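Local coordinates for protein TRAP dicarboxylate transporter, DctP subunit (Ochrobactrum anthropi, PDB 4P47) that probably captures a small organic acid in the periplasm and delivers it to a TRAP membrane transporter, as other solute-binding proteins of this family do, at residues K33-N38 against G71-D76; G143-E148 against Q262-A267; N153-R158 against K228-T233. All coordinates share one frame; numbering follows the deposited sequence. Where two conformers were deposited one is given.

Overall arrangement
Two long antiparallel strands, 141-156 and 229-245, run through this chain and relate two of its three contacts. From the N terminus, contact 1 closes first: the end of strand 30-35 meets the loop that follows strand 63-68, closing a loop that holds helix 43-58 and strand 63-68. It is complete before contact 2 opens. Contact 2 then spans a long excursion, setting the early part of strand 141-156 against helix 254-288. Contact 3 lies wholly within that excursion, pairing the far end of strand 141-156 with the start of strand 229-245. Contacts 1 and 2 touch through F34 and W147, whereas contact 3 sits about 32 Å, centre to centre, from contact 2, beyond the chain's middle.

Contact 1 of 3, residues K33-N38 against G71-D76; sequences KFAAAN and GVLGSD
L73 lays its CD1 methyl against the CB of A35, 4.1 Å away, covering the last part of strand 30-35 with the loop that leaves strand 63-68; V88 and F68 lie against the same leucine. Next to this apolar touch, the backbones join: G71 N donates to A36 O over 2.9 Å, meeting a lone pair in the carbonyl plane. G71 opens a type I turn that G74 N closes by bonding to G71 O, and its positive phi suits a glycine. The turn carries the chain round to D76, in the first turn of helix 76-85, where S75 is the N-cap and its OG bonds Q78 N. D76 brings OD1 to 3.8 Å from the CB of A37. A water accepts from A37 N at 2.9 Å and donates to D76 OD1 at the same length, linking the carboxylate to the backbone, though it has other acceptors in reach. Strand 30-35, helix 43-58 and parallel strand 63-68 form a beta-alpha-beta crossover, and the contact lies where its two strands end, as in the alpha/beta domains of periplasmic solute-binding proteins.

Contact 2 of 3, residues G143-E148 against Q262-A267; sequences GLAYWE and QAAVEA
Strand 143-148 and helix 262-267 run almost parallel, their axes 7° apart and 7.5 Å at closest approach, the CA of A145 coming nearest that of V265. This is helix-on-sheet packing of the alpha/beta kind: the long helix 254-288 lies against strand 141-156, which pairs antiparallel with strand 229-245. Small residues permit the close approach. A264 points its methyl at the strand, where A264 CB meets L144 CB at 4.0 Å. On the same methyl, A264 CB has A145 CB at 4.2 Å. The A145 methyl also points toward the helix and its CB rests 3.9 Å from A264 O, touching helix backbone as well as side chain. Beyond its CB, L144 turns CG anti to the carbonyl carbon (chi1 -64°), which carries the branch to I260 and I244. One turn further along the helix, A267 sets its CB 3.8 Å from W147 CZ2, approaching the indole obliquely. The rest of that large ring is held between several parts of the fold, with R268 and Q271 of the same helix and V242 of the neighbouring strand against it. Past W147, E148 extends the attachment by polar means, through a salt bridge from OE1 to R276 and a hydrogen bond from OE2 to S275. The polar edge of the indole also reaches the helix: W147 NE1 donates to A264 O, which lies in the ring plane, in a weak bond that is long at 3.3 Å yet nearly straight, at 165°.

Contact 3 of 3, residues N153-R158 against K228-T233; sequences NLTNNR and KYLTLT
Strands 153-156 and 229-233 run antiparallel, their axes 4.7 Å apart at closest approach, with L154-T231 and N156-Y229 as hydrogen-bonded pairs flanking the non-hydrogen-bonded pair T155-L230. Here the long strands 141-156 and 229-245 pair within the mixed sheet, and strand 292-295 runs parallel beside the latter, K228 and L230 bonding Q292. L154 and T231 exchange two nearly straight backbone bonds; N156 and Y229 exchange two more that are less straight, the one from Y229 N down to 137°. T155 and L230 share a face of the sheet, where T155 CG2 meets L230 CD1 at 3.8 Å, while I218 packs on both. Y229, on the other face with N156, extends its ring forward beside the chain as it leaves the strand, toward R158: CD2 lies 3.4 Å from N156 O, and the carbonyl carbon of N157 sits at the ring edge, in its plane. K228 CB stands 3.7 Å above one face of this Y229 ring, offset toward the rim. A water donates to R158 O and is weakly bonded to Y229 OH. N157 OD1 accepts a weak bond from K228 N at 2.9 Å. N156 OD1 accepts from R158 N, the donor lying above the carbonyl plane, in an Asx turn. At the opposite end, N153 ND2 comes 3.6 Å from L232 CD2 and bonds N215 OD1, while N153 OD1 bonds R234 N. An alanine in place of N153 would probably leave R234 N and N215 OD1 without these partners and open a gap beside L232. The chemistry implies a pairing fixed mainly by the backbone, with asparagine side chains serving backbone N-H groups where the regular pairing stops.

Contact 1 of 3, residues K33-N38 against G71-D76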
loop_
_atom_site.group_PDB
_atom_site.type_symbol
_atom_site.label_atom_id
_atom_site.label_comp_id
_atom_site.label_asym_id
_atom_site.label_seq_id
_atom_site.Cartn_x
_atom_site.Cartn_y
_atom_site.Cartn_z
ATOM N N LYS A 33 10.554 10.944 -16.872
ATOM C CA LYS A 33 9.142 11.193 -16.610
ATOM C C LYS A 33 8.695 10.246 -15.501
ATOM O O LYS A 33 8.893 9.043 -15.607
ATOM C CB LYS A 33 8.318 10.971 -17.881
ATOM C CG LYS A 33 8.738 11.860 -19.043
ATOM C CD LYS A 33 7.914 11.615 -20.314
ATOM C CE LYS A 33 8.366 12.508 -21.472
ATOM N NZ LYS A 33 7.507 12.374 -22.687
ATOM N N PHE A 34 8.098 10.795 -14.445
ATOM C CA PHE A 34 7.738 10.037 -13.246
ATOM C C PHE A 34 6.249 10.240 -13.008
ATOM O O PHE A 34 5.817 11.329 -12.604
ATOM C CB PHE A 34 8.588 10.576 -12.081
ATOM C CG PHE A 34 8.515 9.802 -10.782
ATOM C CD1 PHE A 34 7.737 8.684 -10.620
ATOM C CD2 PHE A 34 9.286 10.219 -9.731
ATOM C CE1 PHE A 34 7.703 7.997 -9.375
ATOM C CE2 PHE A 34 9.273 9.559 -8.522
ATOM C CZ PHE A 34 8.481 8.437 -8.342
ATOM N N ALA A 35 5.478 9.195 -13.285
ATOM C CA ALA A 35 4.022 9.268 -13.252
ATOM C C ALA A 35 3.452 8.639 -11.982
ATOM O O ALA A 35 4.003 7.684 -11.442
ATOM C CB ALA A 35 3.469 8.545 -14.444
ATOM N N ALA A 36 2.335 9.166 -11.487
ATOM C CA ALA A 36 1.600 8.523 -10.406
ATOM C C ALA A 36 0.156 8.960 -10.429
ATOM O O ALA A 36 -0.210 9.898 -11.128
ATOM C CB ALA A 36 2.219 8.858 -9.055
ATOM N N ALA A 37 -0.642 8.291 -9.601
ATOM C CA ALA A 37 -2.087 8.530 -9.535
ATOM C C ALA A 37 -2.513 9.750 -8.742
ATOM O O ALA A 37 -3.481 10.399 -9.116
ATOM C CB ALA A 37 -2.750 7.317 -8.953
ATOM N N ASN A 38 -1.836 10.065 -7.638
ATOM C CA ASN A 38 -2.337 11.094 -6.729
ATOM C C ASN A 38 -1.841 12.488 -7.085
ATOM O O ASN A 38 -1.023 12.648 -7.975
ATOM C CB ASN A 38 -1.974 10.708 -5.297
ATOM C CG ASN A 38 -2.641 9.428 -4.875
ATOM O OD1 ASN A 38 -1.985 8.392 -4.651
ATOM N ND2 ASN A 38 -3.964 9.469 -4.804
ATOM N N GLY A 71 -2.733 10.876 -12.296
ATOM C CA GLY A 71 -3.152 9.827 -13.200
ATOM C C GLY A 71 -3.347 10.327 -14.619
ATOM O O GLY A 71 -4.016 9.681 -15.420
ATOM N N VAL A 72 -2.756 11.466 -14.954
ATOM C CA VAL A 72 -2.992 12.062 -16.267
ATOM C C VAL A 72 -2.477 11.224 -17.421
ATOM O O VAL A 72 -2.961 11.375 -18.549
ATOM C CB VAL A 72 -2.392 13.481 -16.357
ATOM C CG1 VAL A 72 -3.105 14.398 -15.375
ATOM C CG2 VAL A 72 -0.881 13.457 -16.122
ATOM N N LEU A 73 -1.486 10.369 -17.166
ATOM C CA LEU A 73 -0.935 9.510 -18.210
ATOM C C LEU A 73 -1.640 8.175 -18.289
ATOM O O LEU A 73 -1.395 7.409 -19.215
ATOM C CB LEU A 73 0.568 9.270 -18.022
ATOM C CG LEU A 73 1.456 10.507 -18.156
ATOM C CD1 LEU A 73 2.899 10.096 -18.238
ATOM C CD2 LEU A 73 1.075 11.347 -19.372
ATOM N N GLY A 74 -2.520 7.893 -17.340
ATOM C CA GLY A 74 -3.258 6.643 -17.342
ATOM C C GLY A 74 -3.337 6.000 -15.975
ATOM O O GLY A 74 -2.746 6.478 -14.999
ATOM N N SER A 75 -4.075 4.905 -15.897
ATOM C CA SER A 75 -4.177 4.138 -14.664
ATOM C C SER A 75 -2.824 3.563 -14.277
ATOM O O SER A 75 -1.913 3.506 -15.099
ATOM C CB SER A 75 -5.179 2.990 -14.837
ATOM O OG SER A 75 -4.646 1.993 -15.671
ATOM N N ASP A 76 -2.701 3.106 -13.040
ATOM C CA ASP A 76 -1.447 2.485 -12.627
ATOM C C ASP A 76 -1.099 1.243 -13.476
ATOM O O ASP A 76 0.027 1.119 -13.947
ATOM C CB ASP A 76 -1.448 2.212 -11.120
ATOM C CG ASP A 76 -1.336 3.477 -10.298
ATOM O OD1 ASP A 76 -0.910 4.524 -10.821
ATOM O OD2 ASP A 76 -1.695 3.426 -9.102
HETATM O O HOH W 1 0.171 5.755 -8.388
#

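Contact 2 of 3, residues G143-E148 against Q262-A267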
loop_
_atom_site.group_PDB
_atom_site.type_symbol
_atom_site.label_atom_id
_atom_site.label_comp_id
_atom_site.label_asym_id
_atom_site.label_seq_id
_atom_site.Cartn_x
_atom_site.Cartn_y
_atom_site.Cartn_z
ATOM N N GLY A 143 12.959 -2.439 -9.657
ATOM C CA GLY A 143 12.464 -1.898 -8.398
ATOM C C GLY A 143 13.527 -1.081 -7.684
ATOM O O GLY A 143 14.686 -1.489 -7.559
ATOM N N LEU A 144 13.176 0.102 -7.220
ATOM C CA LEU A 144 14.126 0.986 -6.551
ATOM C C LEU A 144 13.941 1.067 -5.032
ATOM O O LEU A 144 14.917 1.077 -4.285
ATOM C CB LEU A 144 14.030 2.386 -7.161
ATOM C CG LEU A 144 14.422 2.501 -8.630
ATOM C CD1 LEU A 144 14.115 3.891 -9.142
ATOM C CD2 LEU A 144 15.920 2.177 -8.811
ATOM N N ALA A 145 12.700 1.125 -4.560
ATOM C CA ALA A 145 12.406 1.302 -3.142
ATOM C C ALA A 145 10.929 1.050 -2.931
ATOM O O ALA A 145 10.136 1.095 -3.880
ATOM C CB ALA A 145 12.766 2.711 -2.672
ATOM N N TYR A 146 10.566 0.775 -1.688
ATOM C CA TYR A 146 9.183 0.767 -1.270
ATOM C C TYR A 146 8.877 2.038 -0.493
ATOM O O TYR A 146 9.636 2.431 0.394
ATOM C CB TYR A 146 8.875 -0.460 -0.402
ATOM C CG TYR A 146 9.027 -1.765 -1.119
ATOM C CD1 TYR A 146 8.024 -2.241 -1.940
ATOM C CD2 TYR A 146 10.163 -2.542 -0.972
ATOM C CE1 TYR A 146 8.146 -3.438 -2.616
ATOM C CE2 TYR A 146 10.281 -3.747 -1.628
ATOM C CZ TYR A 146 9.271 -4.193 -2.438
ATOM O OH TYR A 146 9.367 -5.403 -3.110
ATOM N N TRP A 147 7.779 2.691 -0.861
ATOM C CA TRP A 147 7.261 3.840 -0.131
ATOM C C TRP A 147 5.917 3.409 0.491
ATOM O O TRP A 147 5.535 2.234 0.388
ATOM C CB TRP A 147 7.054 5.023 -1.070
ATOM C CG TRP A 147 8.297 5.653 -1.653
ATOM C CD1 TRP A 147 9.592 5.267 -1.493
ATOM C CD2 TRP A 147 8.315 6.791 -2.504
ATOM N NE1 TRP A 147 10.425 6.122 -2.184
ATOM C CE2 TRP A 147 9.650 7.059 -2.824
ATOM C CE3 TRP A 147 7.308 7.604 -3.052
ATOM C CZ2 TRP A 147 10.007 8.111 -3.667
ATOM C CZ3 TRP A 147 7.659 8.646 -3.864
ATOM C CH2 TRP A 147 8.991 8.882 -4.183
ATOM N N GLU A 148 5.221 4.320 1.158
ATOM C CA GLU A 148 3.987 3.943 1.850
ATOM C C GLU A 148 2.756 4.535 1.200
ATOM O O GLU A 148 2.733 5.722 0.908
ATOM C CB GLU A 148 4.038 4.427 3.294
ATOM C CG GLU A 148 2.734 4.197 4.070
ATOM C CD GLU A 148 2.924 4.349 5.560
ATOM O OE1 GLU A 148 3.276 3.331 6.179
ATOM O OE2 GLU A 148 2.712 5.472 6.085
ATOM N N GLN A 262 20.177 6.489 -4.645
ATOM C CA GLN A 262 20.331 7.274 -3.423
ATOM C C GLN A 262 19.084 8.115 -3.174
ATOM O O GLN A 262 18.575 8.203 -2.051
ATOM C CB GLN A 262 21.558 8.197 -3.511
ATOM C CG GLN A 262 22.874 7.451 -3.498
ATOM C CD GLN A 262 24.028 8.313 -3.944
ATOM O OE1 GLN A 262 23.918 9.534 -4.012
ATOM N NE2 GLN A 262 25.148 7.675 -4.239
ATOM N N ALA A 263 18.604 8.766 -4.231
ATOM C CA ALA A 263 17.440 9.627 -4.110
ATOM C C ALA A 263 16.187 8.822 -3.761
ATOM O O ALA A 263 15.356 9.279 -2.973
ATOM C CB ALA A 263 17.249 10.419 -5.398
ATOM N N ALA A 264 16.043 7.634 -4.339
ATOM C CA ALA A 264 14.860 6.828 -4.050
ATOM C C ALA A 264 14.796 6.416 -2.585
ATOM O O ALA A 264 13.717 6.447 -1.972
ATOM C CB ALA A 264 14.839 5.601 -4.921
ATOM N N VAL A 265 15.921 6.029 -2.000
ATOM C CA VAL A 265 15.896 5.560 -0.609
ATOM C C VAL A 265 15.853 6.723 0.376
ATOM O O VAL A 265 15.224 6.612 1.424
ATOM C CB VAL A 265 17.056 4.570 -0.267
ATOM C CG1 VAL A 265 16.948 3.336 -1.124
ATOM C CG2 VAL A 265 18.419 5.213 -0.400
ATOM N N GLU A 266 16.503 7.854 0.061
ATOM C CA GLU A 266 16.398 9.019 0.895
ATOM C C GLU A 266 14.953 9.553 0.844
ATOM O O GLU A 266 14.360 9.876 1.878
ATOM C CB GLU A 266 17.429 10.093 0.493
ATOM C CG GLU A 266 17.400 11.310 1.414
ATOM C CD GLU A 266 18.423 12.376 1.082
ATOM O OE1 GLU A 266 19.272 12.166 0.200
ATOM O OE2 GLU A 266 18.319 13.456 1.701
ATOM N N ALA A 267 14.356 9.615 -0.346
ATOM C CA ALA A 267 12.982 10.087 -0.465
ATOM C C ALA A 267 12.016 9.144 0.249
ATOM O O ALA A 267 11.025 9.587 0.808
ATOM C CB ALA A 267 12.584 10.269 -1.915
#

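Contact 3 of 3, residues N153-R158 against K228-T233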
loop_
_atom_site.group_PDB
_atom_site.type_symbol
_atom_site.label_atom_id
_atom_site.label_comp_id
_atom_site.label_asym_id
_atom_site.label_seq_id
_atom_site.Cartn_x
_atom_site.Cartn_y
_atom_site.Cartn_z
ATOM N N ASN A 153 -8.342 0.001 6.449
ATOM C CA ASN A 153 -9.224 -0.120 7.602
ATOM C C ASN A 153 -10.686 -0.243 7.157
ATOM O O ASN A 153 -10.977 -0.323 5.956
ATOM C CB ASN A 153 -8.979 1.075 8.527
ATOM C CG ASN A 153 -7.576 1.063 9.122
ATOM O OD1 ASN A 153 -7.078 0.019 9.575
ATOM N ND2 ASN A 153 -6.927 2.211 9.126
ATOM N N LEU A 154 -11.611 -0.276 8.104
ATOM C CA LEU A 154 -12.993 -0.658 7.822
ATOM C C LEU A 154 -13.981 0.320 8.441
ATOM O O LEU A 154 -13.974 0.513 9.651
ATOM C CB LEU A 154 -13.238 -2.047 8.420
ATOM C CG LEU A 154 -14.640 -2.613 8.263
ATOM C CD1 LEU A 154 -15.000 -2.854 6.813
ATOM C CD2 LEU A 154 -14.770 -3.901 9.050
ATOM N N THR A 155 -14.848 0.899 7.612
ATOM C CA THR A 155 -15.952 1.690 8.135
ATOM C C THR A 155 -17.259 0.969 7.902
ATOM O O THR A 155 -17.376 0.147 7.013
ATOM C CB THR A 155 -16.040 3.104 7.496
ATOM O OG1 THR A 155 -16.387 3.022 6.097
ATOM C CG2 THR A 155 -14.750 3.884 7.643
ATOM N N ASN A 156 -18.251 1.254 8.738
ATOM C CA ASN A 156 -19.613 0.845 8.470
ATOM C C ASN A 156 -20.584 1.782 9.198
ATOM O O ASN A 156 -20.176 2.664 9.963
ATOM C CB ASN A 156 -19.831 -0.639 8.798
ATOM C CG ASN A 156 -20.167 -0.884 10.245
ATOM O OD1 ASN A 156 -21.328 -1.120 10.586
ATOM N ND2 ASN A 156 -19.176 -0.843 11.099
ATOM N N ASN A 157 -21.875 1.611 8.913
ATOM C CA ASN A 157 -22.894 2.467 9.518
ATOM C C ASN A 157 -23.868 1.697 10.382
ATOM O O ASN A 157 -24.830 2.282 10.849
ATOM C CB ASN A 157 -23.674 3.247 8.466
ATOM C CG ASN A 157 -24.290 4.504 9.038
ATOM O OD1 ASN A 157 -23.631 5.241 9.759
ATOM N ND2 ASN A 157 -25.569 4.747 8.722
ATOM N N ARG A 158 -23.622 0.416 10.626
ATOM C CA ARG A 158 -24.530 -0.414 11.441
ATOM C C ARG A 158 -24.136 -0.431 12.925
ATOM O O ARG A 158 -24.969 -0.154 13.799
ATOM C CB ARG A 158 -24.553 -1.858 10.943
ATOM C CG ARG A 158 -25.003 -2.079 9.523
ATOM C CD ARG A 158 -26.506 -2.146 9.411
ATOM N NE ARG A 158 -27.097 -0.843 9.666
ATOM C CZ ARG A 158 -27.040 0.177 8.815
ATOM N NH1 ARG A 158 -26.415 0.038 7.648
ATOM N NH2 ARG A 158 -27.601 1.337 9.129
ATOM N N LYS A 228 -20.909 6.000 10.573
ATOM C CA LYS A 228 -20.692 6.341 11.977
ATOM C C LYS A 228 -19.528 5.629 12.663
ATOM O O LYS A 228 -19.106 6.074 13.739
ATOM C CB LYS A 228 -21.968 6.092 12.784
ATOM C CG LYS A 228 -22.993 7.213 12.604
ATOM C CD LYS A 228 -24.320 6.883 13.292
ATOM C CE LYS A 228 -25.245 8.116 13.406
ATOM N NZ LYS A 228 -25.586 8.701 12.081
ATOM N N TYR A 229 -19.012 4.561 12.037
ATOM C CA TYR A 229 -18.050 3.672 12.698
ATOM C C TYR A 229 -16.812 3.440 11.850
ATOM O O TYR A 229 -16.917 3.191 10.650
ATOM C CB TYR A 229 -18.714 2.328 13.030
ATOM C CG TYR A 229 -19.986 2.520 13.810
ATOM C CD1 TYR A 229 -19.943 2.962 15.125
ATOM C CD2 TYR A 229 -21.225 2.326 13.229
ATOM C CE1 TYR A 229 -21.098 3.196 15.844
ATOM C CE2 TYR A 229 -22.388 2.535 13.951
ATOM C CZ TYR A 229 -22.308 2.985 15.247
ATOM O OH TYR A 229 -23.474 3.202 15.977
ATOM N N LEU A 230 -15.653 3.495 12.489
ATOM C CA LEU A 230 -14.365 3.117 11.906
ATOM C C LEU A 230 -13.658 2.174 12.856
ATOM O O LEU A 230 -13.584 2.458 14.060
ATOM C CB LEU A 230 -13.469 4.364 11.710
ATOM C CG LEU A 230 -11.990 4.129 11.382
ATOM C CD1 LEU A 230 -11.821 3.359 10.066
ATOM C CD2 LEU A 230 -11.190 5.414 11.290
ATOM N N THR A 231 -13.160 1.055 12.331
ATOM C CA THR A 231 -12.243 0.210 13.071
ATOM C C THR A 231 -10.923 0.196 12.365
ATOM O O THR A 231 -10.853 0.031 11.137
ATOM C CB THR A 231 -12.754 -1.219 13.190
ATOM O OG1 THR A 231 -13.965 -1.177 13.948
ATOM C CG2 THR A 231 -11.747 -2.127 13.925
ATOM N N LEU A 232 -9.859 0.378 13.144
ATOM C CA LEU A 232 -8.507 0.280 12.623
ATOM C C LEU A 232 -8.146 -1.203 12.507
ATOM O O LEU A 232 -7.322 -1.731 13.252
ATOM C CB LEU A 232 -7.541 1.052 13.516
ATOM C CG LEU A 232 -7.874 2.540 13.707
ATOM C CD1 LEU A 232 -6.751 3.253 14.479
ATOM C CD2 LEU A 232 -8.144 3.247 12.376
ATOM N N THR A 233 -8.806 -1.889 11.590
ATOM C CA THR A 233 -8.590 -3.328 11.404
ATOM C C THR A 233 -7.191 -3.627 10.897
ATOM O O THR A 233 -6.663 -4.703 11.156
ATOM C CB THR A 233 -9.580 -3.880 10.378
ATOM O OG1 THR A 233 -9.643 -2.969 9.291
ATOM C CG2 THR A 233 -10.971 -4.057 10.959
HETATM O O HOH W 2 -25.292 0.354 16.617
#